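Local coordinates for protein putative alpha KG dependent 2,4-D dioxygenase (Burkholderia xenovorans, PDB 5J92) that binds an iron(II) ion and probably acts as a 2-oxoglutarate-dependent dioxygenase of the TfdA/TauD family, at residues P131-F136 with T290-T295; G146-F151 with S253-V258; E170-H175 with H203-T208; Y176-S181 with K196-C201; R23-D28 with F53-I58. One frame throughout, in Å; residues are numbered along the deposited sequence.

Interaction 1: P131-F136 with T290-T295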
# COMPACT_ATOMS: atom_id res chain seq x y z
N PRO A 131 -6.51 -5.42 23.25
CA PRO A 131 -7.18 -4.86 22.07
C PRO A 131 -8.66 -5.21 22.04
O PRO A 131 -9.21 -5.82 22.95
CB PRO A 131 -6.43 -5.51 20.90
CG PRO A 131 -5.21 -6.15 21.51
CD PRO A 131 -5.61 -6.52 22.89
N ALA A 132 -9.30 -4.81 20.93
CA ALA A 132 -10.72 -5.03 20.75
C ALA A 132 -11.00 -6.49 20.45
O ALA A 132 -10.17 -7.20 19.89
CB ALA A 132 -11.26 -4.17 19.60
N ARG A 133 -12.19 -6.93 20.85
CA ARG A 133 -12.69 -8.23 20.39
C ARG A 133 -13.58 -7.98 19.18
O ARG A 133 -13.09 -7.88 18.06
CB ARG A 133 -13.44 -8.95 21.51
CG ARG A 133 -13.90 -10.36 21.15
CD ARG A 133 -14.47 -11.07 22.37
NE ARG A 133 -13.43 -11.41 23.33
CZ ARG A 133 -13.66 -11.83 24.57
NH1 ARG A 133 -14.90 -11.95 25.02
NH2 ARG A 133 -12.63 -12.12 25.37
N TYR A 134 -14.88 -7.83 19.39
CA TYR A 134 -15.82 -7.48 18.33
C TYR A 134 -16.03 -5.97 18.31
O TYR A 134 -16.17 -5.34 19.37
CB TYR A 134 -17.16 -8.17 18.53
CG TYR A 134 -17.11 -9.68 18.52
CD1 TYR A 134 -17.11 -10.38 17.32
CD2 TYR A 134 -17.09 -10.42 19.71
CE1 TYR A 134 -17.08 -11.76 17.29
CE2 TYR A 134 -17.05 -11.80 19.69
CZ TYR A 134 -17.05 -12.47 18.48
OH TYR A 134 -17.03 -13.84 18.42
N SER A 135 -16.10 -5.41 17.11
CA SER A 135 -16.56 -4.04 16.91
C SER A 135 -17.93 -4.08 16.24
O SER A 135 -18.25 -5.02 15.52
CB SER A 135 -15.56 -3.24 16.07
OG SER A 135 -14.32 -3.08 16.76
N PHE A 136 -18.74 -3.05 16.50
CA PHE A 136 -20.11 -2.96 16.01
C PHE A 136 -20.34 -1.59 15.41
O PHE A 136 -19.97 -0.57 16.01
CB PHE A 136 -21.13 -3.21 17.13
CG PHE A 136 -20.90 -4.48 17.91
CD1 PHE A 136 -19.91 -4.55 18.88
CD2 PHE A 136 -21.69 -5.60 17.67
CE1 PHE A 136 -19.69 -5.71 19.60
CE2 PHE A 136 -21.48 -6.78 18.39
CZ PHE A 136 -20.49 -6.83 19.36
N THR A 290 -16.11 -3.98 22.00
CA THR A 290 -15.82 -4.87 23.12
C THR A 290 -14.33 -5.15 23.14
O THR A 290 -13.67 -5.14 22.09
CB THR A 290 -16.60 -6.18 23.02
OG1 THR A 290 -16.27 -6.84 21.79
CG2 THR A 290 -18.11 -5.91 23.06
N LEU A 291 -13.81 -5.41 24.33
CA LEU A 291 -12.40 -5.70 24.55
C LEU A 291 -12.17 -7.19 24.66
O LEU A 291 -13.02 -7.94 25.15
CB LEU A 291 -11.88 -4.99 25.80
CG LEU A 291 -11.92 -3.48 25.67
CD1 LEU A 291 -11.42 -2.80 26.95
CD2 LEU A 291 -11.04 -3.09 24.49
N ASP A 292 -10.99 -7.63 24.20
CA ASP A 292 -10.67 -9.06 24.13
C ASP A 292 -10.08 -9.55 25.45
O ASP A 292 -8.94 -10.02 25.53
CB ASP A 292 -9.72 -9.31 22.96
CG ASP A 292 -9.56 -10.79 22.64
OD1 ASP A 292 -10.44 -11.59 23.04
OD2 ASP A 292 -8.58 -11.16 21.97
N ASP A 293 -10.87 -9.44 26.51
CA ASP A 293 -10.45 -9.86 27.85
C ASP A 293 -10.72 -11.35 27.98
O ASP A 293 -11.86 -11.77 28.16
CB ASP A 293 -11.20 -9.05 28.91
CG ASP A 293 -10.67 -9.28 30.31
OD1 ASP A 293 -9.98 -10.28 30.56
OD2 ASP A 293 -10.98 -8.44 31.18
N ARG A 294 -9.66 -12.16 27.88
CA ARG A 294 -9.85 -13.61 27.89
C ARG A 294 -10.31 -14.14 29.25
O ARG A 294 -10.71 -15.31 29.32
CB ARG A 294 -8.56 -14.31 27.44
CG ARG A 294 -8.12 -13.96 26.02
CD ARG A 294 -8.99 -14.63 24.96
NE ARG A 294 -8.69 -14.14 23.61
CZ ARG A 294 -7.92 -14.76 22.72
NH1 ARG A 294 -7.36 -15.93 23.01
NH2 ARG A 294 -7.71 -14.22 21.53
N THR A 295 -10.28 -13.33 30.31
CA THR A 295 -10.82 -13.74 31.60
C THR A 295 -12.30 -13.39 31.78
O THR A 295 -12.92 -13.83 32.75
CB THR A 295 -10.04 -13.12 32.77
OG1 THR A 295 -10.39 -11.74 32.91
CG2 THR A 295 -8.53 -13.23 32.53
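Strands 132-139 and 284-291 run antiparallel at one end of the larger sheet of the double-stranded beta-helix, the fold of TauD/TfdA dioxygenases. Ala-132 and Leu-291 form a non-hydrogen-bonded pair, flanked by Asp-292 N to Pro-131 O (2.8 Å) and Arg-133 N to Thr-290 O (2.6 Å). Tyr-134 O accepts twice from Thr-290: N approaches nearly along the C=O axis at 3.0 Å, while OG1, set between backbone N and carbonyl carbon, takes a lone pair at 2.8 Å. Arg-133, its CG anti to the backbone N, bends at chi3 (-70°) and grips a single oxygen side-on, NE lying 3.0 Å and NH2 3.2 Å from Asp-292 OD1. The guanidinium and carboxylate planes are nearly perpendicular (81°). Arg-294 holds both oxygens of the same carboxylate, so two cations share one buried acid, which probably keeps it ionised. Ser-135 OG bonds to the iron ligand Asp-124, Ala-132 packs on that residue, and strand 261-265 lies along the other edge of strand 132-139.

Interaction 2: G146-F151 with S253-V258; sequences GGQTQF and SHEWSV
The tight part of this contact is the inward face of a short antiparallel ladder between strands 149-153 and 251-254, in the minor sheet of the TauD-type double-stranded beta-helix. Thr-149 and His-254 form its hydrogen-bonded pair: His-254 N reaches Thr-149 O at 2.7 Å, whereas the return bond from Thr-149 N to His-254 O is weak at 3.4 Å. Just beyond the strand, Trp-256 turns back toward 146-151 and directs NE1 to Thr-149 OG1 (2.9 Å), the hydroxyl lying in the ring plane. His-254 CD2 sits over the centre of one indole face, 3.7 Å above it, while its CB meets the edge of Phe-151. Tyr-252 and Asp-260 hold the two imidazole nitrogens.

The solvent side is looser and polar. Gln-148, bent at chi2 (86°), lies alongside the exposed Glu-255, and NE2 reaches the glutamate OE2 at 2.9 Å from above the carboxylate plane. Gln-150 NE2 makes a longer bond of 3.3 Å to Ser-253 OG, while its OE1 is taken by Arg-272. Strand 149-153 is the middle strand, flanked by 251-254 and 269-273, and Phe-151, His-254 and Trp-256 pack on Val-262 of strand 261-265.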
# COMPACT_ATOMS: atom_id res chain seq x y z
N GLY A 146 -19.65 5.51 -2.57
CA GLY A 146 -18.52 5.26 -1.70
C GLY A 146 -18.96 4.98 -0.27
O GLY A 146 -20.10 4.60 0.00
N GLY A 147 -18.03 5.18 0.66
CA GLY A 147 -18.35 4.98 2.06
C GLY A 147 -18.43 3.53 2.49
O GLY A 147 -18.96 3.25 3.56
N GLN A 148 -17.91 2.61 1.68
CA GLN A 148 -17.89 1.21 2.06
C GLN A 148 -16.97 1.01 3.26
O GLN A 148 -16.06 1.79 3.52
CB GLN A 148 -17.39 0.34 0.89
CG GLN A 148 -18.25 0.43 -0.38
CD GLN A 148 -17.84 1.60 -1.28
OE1 GLN A 148 -17.05 2.46 -0.89
NE2 GLN A 148 -18.43 1.65 -2.48
N THR A 149 -17.24 -0.04 4.01
CA THR A 149 -16.27 -0.57 4.95
C THR A 149 -15.74 -1.87 4.34
O THR A 149 -16.53 -2.70 3.88
CB THR A 149 -16.87 -0.83 6.33
OG1 THR A 149 -17.52 0.34 6.80
CG2 THR A 149 -15.76 -1.18 7.34
N GLN A 150 -14.42 -2.00 4.28
CA GLN A 150 -13.79 -3.16 3.68
C GLN A 150 -13.10 -3.99 4.76
O GLN A 150 -12.61 -3.45 5.76
CB GLN A 150 -12.77 -2.74 2.61
CG GLN A 150 -13.38 -1.91 1.50
CD GLN A 150 -12.44 -1.69 0.32
OE1 GLN A 150 -11.21 -1.63 0.46
NE2 GLN A 150 -13.03 -1.57 -0.88
N PHE A 151 -13.10 -5.31 4.56
CA PHE A 151 -12.60 -6.25 5.55
C PHE A 151 -11.64 -7.21 4.87
O PHE A 151 -11.97 -7.79 3.84
CB PHE A 151 -13.74 -7.03 6.22
CG PHE A 151 -14.72 -6.15 6.94
CD1 PHE A 151 -14.49 -5.78 8.26
CD2 PHE A 151 -15.86 -5.66 6.29
CE1 PHE A 151 -15.38 -4.95 8.93
CE2 PHE A 151 -16.76 -4.84 6.95
CZ PHE A 151 -16.51 -4.48 8.28
N SER A 253 -15.75 -6.07 0.47
CA SER A 253 -16.15 -4.67 0.52
C SER A 253 -17.65 -4.59 0.83
O SER A 253 -18.48 -5.08 0.05
CB SER A 253 -15.82 -3.98 -0.81
OG SER A 253 -16.12 -2.59 -0.75
N HIS A 254 -18.00 -4.01 1.97
CA HIS A 254 -19.39 -3.98 2.38
C HIS A 254 -20.07 -2.73 1.84
O HIS A 254 -19.72 -1.61 2.24
CB HIS A 254 -19.54 -4.06 3.89
CG HIS A 254 -20.97 -4.15 4.34
ND1 HIS A 254 -21.75 -5.27 4.09
CD2 HIS A 254 -21.77 -3.26 4.97
CE1 HIS A 254 -22.96 -5.07 4.57
NE2 HIS A 254 -23.00 -3.86 5.11
N GLU A 255 -21.06 -2.93 0.96
CA GLU A 255 -21.94 -1.85 0.52
C GLU A 255 -23.03 -1.68 1.57
O GLU A 255 -23.87 -2.56 1.75
CB GLU A 255 -22.54 -2.15 -0.85
CG GLU A 255 -21.53 -2.16 -1.99
CD GLU A 255 -21.00 -0.77 -2.32
OE1 GLU A 255 -21.60 0.23 -1.88
OE2 GLU A 255 -19.98 -0.68 -3.02
N TRP A 256 -23.03 -0.54 2.24
CA TRP A 256 -23.91 -0.32 3.38
C TRP A 256 -25.36 -0.16 2.94
O TRP A 256 -25.66 0.42 1.89
CB TRP A 256 -23.47 0.93 4.15
CG TRP A 256 -22.30 0.66 5.02
CD1 TRP A 256 -20.98 0.84 4.72
CD2 TRP A 256 -22.35 0.16 6.36
NE1 TRP A 256 -20.19 0.50 5.80
CE2 TRP A 256 -21.01 0.07 6.82
CE3 TRP A 256 -23.39 -0.22 7.21
CZ2 TRP A 256 -20.69 -0.40 8.09
CZ3 TRP A 256 -23.07 -0.67 8.48
CH2 TRP A 256 -21.72 -0.76 8.91
N SER A 257 -26.26 -0.65 3.78
CA SER A 257 -27.68 -0.34 3.70
C SER A 257 -28.09 0.32 5.00
O SER A 257 -27.49 0.07 6.06
CB SER A 257 -28.54 -1.60 3.47
OG SER A 257 -28.26 -2.21 2.23
N VAL A 258 -29.12 1.17 4.93
CA VAL A 258 -29.58 1.86 6.13
C VAL A 258 -29.98 0.84 7.19
O VAL A 258 -30.67 -0.15 6.90
CB VAL A 258 -30.74 2.81 5.78
CG1 VAL A 258 -31.46 3.27 7.05
CG2 VAL A 258 -30.21 4.02 5.02

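Interaction 3: E170-H175 with H203-T208; sequences EGLSCH and HELVRT
Three backbone hydrogen bonds join the two segments. Leu-205 N points almost straight at Leu-172 O (2.8 Å, 173°), although it meets that oxygen from above the carbonyl plane. Cys-174 and His-203 form a hydrogen-bonded pair, with Cys-174 N to His-203 O at 2.9 Å and the return bond from His-203 N to Cys-174 O longer at 3.2 Å. A water extends the ladder where the chains part: it donates to Leu-172 O and accepts from Val-206 N at 3.0 Å, so Leu-172 O serves two donors.

The ladder is the central pair of a four-stranded antiparallel sheet, strands 173-176 and 201-208 lying between 223-226 and 215-217. Strand 201-208 is interrupted at Leu-205, whose near-helical backbone turns its side chain toward 170-175. With CG anti to the backbone N (chi1 -179°), Leu-205 brings CD1 to 3.9 Å from Cys-174 SG, while its CD2 lies 4.3 Å from Leu-172 CB. These side chains pack beneath helix 231-245, where Leu-172, Cys-174 and Leu-205 meet Leu-237, Leu-238 and Leu-241 respectively. Away from this apolar cluster, Ser-173 OG rests against CA and CG of Glu-204, 3.6 Å from the CA. At the far end the Glu-170 carboxylate passes near the methyl CG2 of Val-206, its oxygens held by Lys-215 and Tyr-158.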
# COMPACT_ATOMS: atom_id res chain seq x y z
N GLU A 170 6.62 -17.30 11.58
CA GLU A 170 6.38 -18.19 12.71
C GLU A 170 7.13 -17.74 13.95
O GLU A 170 8.37 -17.66 13.95
CB GLU A 170 6.78 -19.62 12.32
CG GLU A 170 5.95 -20.71 13.00
CD GLU A 170 4.46 -20.56 12.71
OE1 GLU A 170 3.66 -20.97 13.57
OE2 GLU A 170 4.08 -20.04 11.62
N GLY A 171 6.39 -17.44 15.02
CA GLY A 171 6.98 -17.08 16.30
C GLY A 171 7.40 -15.63 16.46
O GLY A 171 7.94 -15.27 17.51
N LEU A 172 7.17 -14.79 15.47
CA LEU A 172 7.55 -13.40 15.59
C LEU A 172 6.54 -12.63 16.43
O LEU A 172 5.37 -12.99 16.53
CB LEU A 172 7.66 -12.75 14.21
CG LEU A 172 8.72 -13.25 13.22
CD1 LEU A 172 8.67 -12.37 11.99
CD2 LEU A 172 10.12 -13.24 13.85
N SER A 173 7.02 -11.54 17.02
CA SER A 173 6.18 -10.55 17.66
C SER A 173 6.49 -9.19 17.06
O SER A 173 7.59 -8.96 16.54
CB SER A 173 6.37 -10.52 19.19
OG SER A 173 5.89 -11.73 19.76
N CYS A 174 5.52 -8.29 17.13
CA CYS A 174 5.63 -6.97 16.53
C CYS A 174 5.37 -5.89 17.56
O CYS A 174 4.71 -6.12 18.57
CB CYS A 174 4.64 -6.79 15.39
SG CYS A 174 4.98 -7.79 13.96
N HIS A 175 5.90 -4.70 17.26
CA HIS A 175 5.63 -3.49 18.03
C HIS A 175 4.39 -2.81 17.47
O HIS A 175 4.27 -2.64 16.26
CB HIS A 175 6.82 -2.53 17.94
CG HIS A 175 8.10 -3.05 18.53
ND1 HIS A 175 8.34 -3.05 19.89
CD2 HIS A 175 9.23 -3.52 17.95
CE1 HIS A 175 9.56 -3.52 20.12
NE2 HIS A 175 10.12 -3.82 18.97
N HIS A 203 2.57 -7.54 20.49
CA HIS A 203 1.69 -8.68 20.29
C HIS A 203 2.35 -9.67 19.35
O HIS A 203 3.14 -9.29 18.48
CB HIS A 203 0.33 -8.28 19.68
CG HIS A 203 -0.46 -7.31 20.51
ND1 HIS A 203 -0.96 -7.63 21.75
CD2 HIS A 203 -0.86 -6.04 20.26
CE1 HIS A 203 -1.61 -6.59 22.25
NE2 HIS A 203 -1.57 -5.62 21.36
N GLU A 204 2.01 -10.95 19.52
CA GLU A 204 2.49 -11.99 18.61
C GLU A 204 1.89 -11.81 17.22
O GLU A 204 0.71 -11.50 17.08
CB GLU A 204 2.13 -13.37 19.16
CG GLU A 204 2.91 -13.74 20.43
CD GLU A 204 2.49 -15.08 20.99
OE1 GLU A 204 1.60 -15.73 20.39
OE2 GLU A 204 3.05 -15.49 22.04
N LEU A 205 2.70 -12.08 16.20
CA LEU A 205 2.27 -11.87 14.83
C LEU A 205 1.34 -12.97 14.33
O LEU A 205 0.41 -12.69 13.57
CB LEU A 205 3.49 -11.75 13.90
CG LEU A 205 3.23 -11.49 12.41
CD1 LEU A 205 2.47 -10.16 12.17
CD2 LEU A 205 4.51 -11.52 11.63
N VAL A 206 1.54 -14.22 14.76
CA VAL A 206 0.69 -15.32 14.31
C VAL A 206 -0.28 -15.65 15.44
O VAL A 206 0.14 -16.13 16.50
CB VAL A 206 1.51 -16.55 13.88
CG1 VAL A 206 0.58 -17.69 13.49
CG2 VAL A 206 2.42 -16.18 12.72
N ARG A 207 -1.56 -15.40 15.21
CA ARG A 207 -2.61 -15.62 16.19
C ARG A 207 -3.28 -16.96 15.98
O ARG A 207 -3.33 -17.50 14.87
CB ARG A 207 -3.68 -14.52 16.11
CG ARG A 207 -3.14 -13.14 15.77
CD ARG A 207 -4.21 -12.10 16.01
NE ARG A 207 -4.45 -11.96 17.45
CZ ARG A 207 -5.20 -11.02 18.01
NH1 ARG A 207 -5.33 -11.00 19.33
NH2 ARG A 207 -5.82 -10.12 17.28
N THR A 208 -3.86 -17.48 17.06
CA THR A 208 -4.74 -18.65 17.00
C THR A 208 -6.09 -18.27 17.59
O THR A 208 -6.17 -17.88 18.76
CB THR A 208 -4.14 -19.84 17.75
OG1 THR A 208 -2.89 -20.18 17.15
CG2 THR A 208 -5.08 -21.02 17.67
O HOH W 1 4.05 -15.26 16.01

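Interaction 4: Y176-S181 with K196-C201; sequences YDIMAS and KALAPC
The contact closes the base of a helical excursion from an antiparallel strand pair: strand 173-176 leads into helix 178-184, and helix 192-197 leads back into strand 201-208. Backbone bonds mark the last step of the ladder. Tyr-176 N to Cys-201 O and Cys-201 N to Tyr-176 O are both 2.9 Å, the first being straighter (174°), and make a hydrogen-bonded pair. The tyrosine ring leads away to meet His-203 edge-to-face, and its OH bonds to the carbonyl of Tyr-218.

Side-chain and water-mediated polar contacts surround the start of helix 178-184. Asp-177 is its N-cap: CG stands anti to the backbone N (chi1 -175°), and OD1 accepts from Ala-180 N at 3.2 Å, far out of the carboxylate plane. One water lies between Asp-177 OD1 and Leu-198 O. A second accepts from Ile-178 N at 3.0 Å and also contacts Leu-198 O, so the carbonyl just beyond helix 192-197 is tied to the cap of the other helix.

Apolar packing pairs Ile-178 with Leu-198, side by side: CG2 of Ile-178, in the crowded position between backbone N and carbonyl carbon, lies 3.7 Å from CB of Leu-198. Met-179 CE comes within 4.2 Å of Leu-198 CD1. In a separate van der Waals contact, the Pro-200 ring lies alongside the Asp-177 carboxylate, its CG 3.6 Å from CG of the aspartate.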
# COMPACT_ATOMS: atom_id res chain seq x y z
N TYR A 176 3.47 -2.41 18.36
CA TYR A 176 2.25 -1.69 17.98
C TYR A 176 2.25 -0.34 18.71
O TYR A 176 2.48 -0.30 19.92
CB TYR A 176 0.99 -2.50 18.31
CG TYR A 176 0.89 -3.83 17.57
CD1 TYR A 176 1.70 -4.92 17.94
CD2 TYR A 176 -0.01 -4.02 16.51
CE1 TYR A 176 1.62 -6.14 17.26
CE2 TYR A 176 -0.10 -5.25 15.83
CZ TYR A 176 0.71 -6.29 16.21
OH TYR A 176 0.65 -7.49 15.54
N ASP A 177 2.02 0.75 17.96
CA ASP A 177 2.39 2.10 18.40
C ASP A 177 1.43 3.11 17.77
O ASP A 177 1.65 3.52 16.62
CB ASP A 177 3.84 2.36 18.01
CG ASP A 177 4.38 3.68 18.52
OD1 ASP A 177 3.62 4.54 19.02
OD2 ASP A 177 5.61 3.85 18.39
N ILE A 178 0.43 3.57 18.53
CA ILE A 178 -0.58 4.44 17.94
C ILE A 178 0.02 5.78 17.53
O ILE A 178 -0.35 6.35 16.49
CB ILE A 178 -1.78 4.61 18.90
CG1 ILE A 178 -2.92 5.40 18.24
CG2 ILE A 178 -1.36 5.26 20.22
CD1 ILE A 178 -3.49 4.74 17.00
N MET A 179 0.96 6.31 18.32
CA MET A 179 1.53 7.61 18.00
C MET A 179 2.37 7.53 16.74
O MET A 179 2.38 8.47 15.93
CB MET A 179 2.37 8.12 19.19
CG MET A 179 1.55 8.42 20.43
SD MET A 179 0.18 9.55 20.08
CE MET A 179 -0.86 9.33 21.53
N ALA A 180 3.06 6.41 16.52
CA ALA A 180 3.79 6.23 15.27
C ALA A 180 2.84 6.15 14.08
O ALA A 180 3.11 6.74 13.03
CB ALA A 180 4.67 4.99 15.36
N SER A 181 1.72 5.43 14.22
CA SER A 181 0.80 5.32 13.08
C SER A 181 0.11 6.65 12.81
O SER A 181 -0.13 7.00 11.64
CB SER A 181 -0.24 4.22 13.33
OG SER A 181 -1.16 4.58 14.36
N LYS A 196 1.79 8.70 27.25
CA LYS A 196 2.09 7.74 28.31
C LYS A 196 0.97 6.71 28.45
O LYS A 196 1.23 5.51 28.56
CB LYS A 196 2.33 8.47 29.63
N ALA A 197 -0.29 7.17 28.43
CA ALA A 197 -1.41 6.24 28.58
C ALA A 197 -1.46 5.23 27.44
O ALA A 197 -1.91 4.10 27.63
CB ALA A 197 -2.73 7.00 28.67
N LEU A 198 -1.01 5.63 26.25
CA LEU A 198 -1.06 4.78 25.07
C LEU A 198 0.34 4.37 24.64
O LEU A 198 0.65 4.31 23.45
CB LEU A 198 -1.80 5.50 23.93
CG LEU A 198 -3.21 5.97 24.28
CD1 LEU A 198 -3.84 6.77 23.15
CD2 LEU A 198 -4.09 4.79 24.64
N ALA A 199 1.20 4.08 25.61
CA ALA A 199 2.57 3.68 25.29
C ALA A 199 2.56 2.46 24.38
O ALA A 199 1.64 1.63 24.46
CB ALA A 199 3.35 3.39 26.57
N PRO A 200 3.55 2.32 23.50
CA PRO A 200 3.57 1.18 22.58
C PRO A 200 3.58 -0.15 23.31
O PRO A 200 4.06 -0.26 24.45
CB PRO A 200 4.87 1.38 21.78
CG PRO A 200 5.15 2.86 21.90
CD PRO A 200 4.64 3.28 23.23
N CYS A 201 3.02 -1.17 22.66
CA CYS A 201 2.97 -2.50 23.24
C CYS A 201 3.44 -3.51 22.20
O CYS A 201 3.84 -3.15 21.09
CB CYS A 201 1.57 -2.84 23.76
SG CYS A 201 0.29 -2.84 22.49
O HOH W 2 2.34 5.31 21.28
O HOH W 3 0.42 2.46 21.31

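Interaction 5: R23-D28 with F53-I58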
# COMPACT_ATOMS: atom_id res chain seq x y z
N ARG A 23 -24.79 -12.46 6.30
CA ARG A 23 -25.97 -11.86 6.92
C ARG A 23 -26.66 -12.88 7.81
O ARG A 23 -26.67 -14.09 7.54
CB ARG A 23 -26.95 -11.36 5.85
CG ARG A 23 -26.48 -10.06 5.18
CD ARG A 23 -27.50 -9.51 4.17
NE ARG A 23 -27.11 -8.17 3.72
CZ ARG A 23 -26.17 -7.92 2.82
NH1 ARG A 23 -25.53 -8.92 2.22
NH2 ARG A 23 -25.89 -6.66 2.49
N ILE A 24 -27.23 -12.38 8.90
CA ILE A 24 -28.01 -13.20 9.82
C ILE A 24 -29.38 -12.57 9.87
O ILE A 24 -29.55 -11.45 10.36
CB ILE A 24 -27.37 -13.26 11.21
CG1 ILE A 24 -26.06 -14.05 11.11
CG2 ILE A 24 -28.31 -13.95 12.17
CD1 ILE A 24 -25.26 -14.03 12.36
N HIS A 25 -30.35 -13.26 9.30
CA HIS A 25 -31.71 -12.77 9.19
C HIS A 25 -32.53 -13.24 10.37
O HIS A 25 -32.13 -14.15 11.10
CB HIS A 25 -32.36 -13.26 7.89
CG HIS A 25 -31.60 -12.90 6.66
ND1 HIS A 25 -31.61 -11.62 6.13
CD2 HIS A 25 -30.84 -13.65 5.83
CE1 HIS A 25 -30.86 -11.60 5.04
NE2 HIS A 25 -30.38 -12.81 4.84
N GLY A 26 -33.69 -12.63 10.54
CA GLY A 26 -34.69 -13.15 11.44
C GLY A 26 -34.48 -12.83 12.90
O GLY A 26 -35.16 -13.43 13.75
N LEU A 27 -33.58 -11.91 13.22
CA LEU A 27 -33.32 -11.48 14.59
C LEU A 27 -33.89 -10.09 14.82
O LEU A 27 -33.80 -9.22 13.94
CB LEU A 27 -31.82 -11.48 14.88
CG LEU A 27 -31.14 -12.85 14.88
CD1 LEU A 27 -29.73 -12.72 15.44
CD2 LEU A 27 -31.95 -13.88 15.65
N ASP A 28 -34.49 -9.89 15.99
CA ASP A 28 -34.94 -8.58 16.46
C ASP A 28 -34.03 -8.19 17.62
O ASP A 28 -34.29 -8.57 18.77
CB ASP A 28 -36.40 -8.60 16.86
CG ASP A 28 -36.88 -7.28 17.46
OD1 ASP A 28 -36.13 -6.27 17.41
OD2 ASP A 28 -38.03 -7.25 17.96
N PHE A 53 -26.39 -7.80 10.42
CA PHE A 53 -27.79 -7.97 10.82
C PHE A 53 -28.61 -6.87 10.15
O PHE A 53 -28.54 -5.70 10.57
CB PHE A 53 -27.92 -7.91 12.35
CG PHE A 53 -27.01 -8.87 13.08
CD1 PHE A 53 -25.70 -8.51 13.40
CD2 PHE A 53 -27.46 -10.12 13.46
CE1 PHE A 53 -24.86 -9.39 14.06
CE2 PHE A 53 -26.63 -11.01 14.13
CZ PHE A 53 -25.34 -10.64 14.44
N PRO A 54 -29.36 -7.18 9.10
CA PRO A 54 -30.07 -6.13 8.37
C PRO A 54 -31.20 -5.52 9.18
O PRO A 54 -31.80 -6.16 10.04
CB PRO A 54 -30.63 -6.85 7.13
CG PRO A 54 -29.80 -8.11 7.00
CD PRO A 54 -29.46 -8.49 8.43
N ARG A 55 -31.49 -4.25 8.89
CA ARG A 55 -32.74 -3.59 9.29
C ARG A 55 -32.97 -3.67 10.81
O ARG A 55 -34.02 -4.12 11.29
CB ARG A 55 -33.92 -4.18 8.50
CG ARG A 55 -33.80 -3.94 7.00
CD ARG A 55 -34.79 -4.76 6.15
NE ARG A 55 -34.33 -6.14 5.91
CZ ARG A 55 -33.52 -6.53 4.92
NH1 ARG A 55 -33.17 -7.81 4.80
NH2 ARG A 55 -33.06 -5.64 4.05
N GLN A 56 -31.98 -3.20 11.56
CA GLN A 56 -32.04 -3.18 13.02
C GLN A 56 -32.31 -1.74 13.45
O GLN A 56 -31.38 -0.94 13.61
CB GLN A 56 -30.76 -3.73 13.64
CG GLN A 56 -30.50 -5.20 13.36
CD GLN A 56 -31.62 -6.08 13.87
OE1 GLN A 56 -32.16 -5.87 14.96
NE2 GLN A 56 -31.98 -7.08 13.07
N TYR A 57 -33.58 -1.42 13.66
CA TYR A 57 -33.98 -0.08 14.10
C TYR A 57 -33.95 -0.02 15.63
O TYR A 57 -34.98 0.02 16.31
CB TYR A 57 -35.35 0.28 13.54
CG TYR A 57 -35.33 0.63 12.07
CD1 TYR A 57 -35.33 -0.36 11.10
CD2 TYR A 57 -35.28 1.96 11.66
CE1 TYR A 57 -35.30 -0.04 9.75
CE2 TYR A 57 -35.25 2.28 10.30
CZ TYR A 57 -35.25 1.28 9.36
OH TYR A 57 -35.21 1.59 8.02
N ILE A 58 -32.73 -0.01 16.17
CA ILE A 58 -32.53 -0.04 17.61
C ILE A 58 -31.81 1.23 18.08
O ILE A 58 -31.04 1.84 17.33
CB ILE A 58 -31.72 -1.28 18.03
CG1 ILE A 58 -30.34 -1.26 17.37
CG2 ILE A 58 -32.48 -2.54 17.62
CD1 ILE A 58 -29.46 -2.38 17.77
O HOH W 4 -33.15 -9.62 7.16
O HOH W 5 -34.89 -5.30 14.95
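At the ends of two neighbouring parallel strands of the larger beta-helix sheet, 21-25 and 50-53, the turn after the first packs against the loop after the second. Phe-53 carries the apolar side. With CG anti to the carbonyl carbon (chi1 -54°), it lies alongside Ile-24, which has CG1 in the same relation to its own backbone and brings CD1 to 3.8 Å from Phe-53 CE2. Leu-27 crosses the ring obliquely, its CD1 also 3.8 Å from Phe-53 CE2. Ile-41 of helix 35-47 touches both Phe-53 and Leu-27.

Pro-54 comes next, its CG 3.9 Å from CD of the extended Arg-23 and 4.0 Å from ND1 of His-25, whose side chain crosses it at about a right angle. The Arg-55 guanidinium folds back over CB of Pro-54, and a water lies between its NH1 and His-25 ND1; Glu-14 takes the other imidazole nitrogen.

Gln-56, bent at chi2 (-59°), turns its amide toward the turn of 23-28. Its OE1 accepts from Leu-29 N and from a water shared with Asp-28 OD1, which also bonds to Ser-30 OG, while NE2 donates to Leu-27 O at 2.9 Å, approaching from above the carbonyl plane.

How the interactions relate
Interaction 1 is the most buried of the five and the richest in charge, with two arginines on one acid, while its Ala-132 packs on the iron ligand Asp-124. Interaction 5 belongs to the same larger sheet but lies away from the metal, relying on apolar packing and a single direct hydrogen bond. Interaction 2, in the smaller sheet, is partly buried: His, Trp and Phe turn inward, an amide-carboxylate pair toward solvent, and His-254 meets Arg-23 of interaction 5. Interactions 3 and 4 are successive parts of one antiparallel strand pair and its helical connection; both combine backbone ladder bonds with apolar packing, water bridges being more prominent in interaction 4. Pro-131 on His-203 connects interactions 1 and 3.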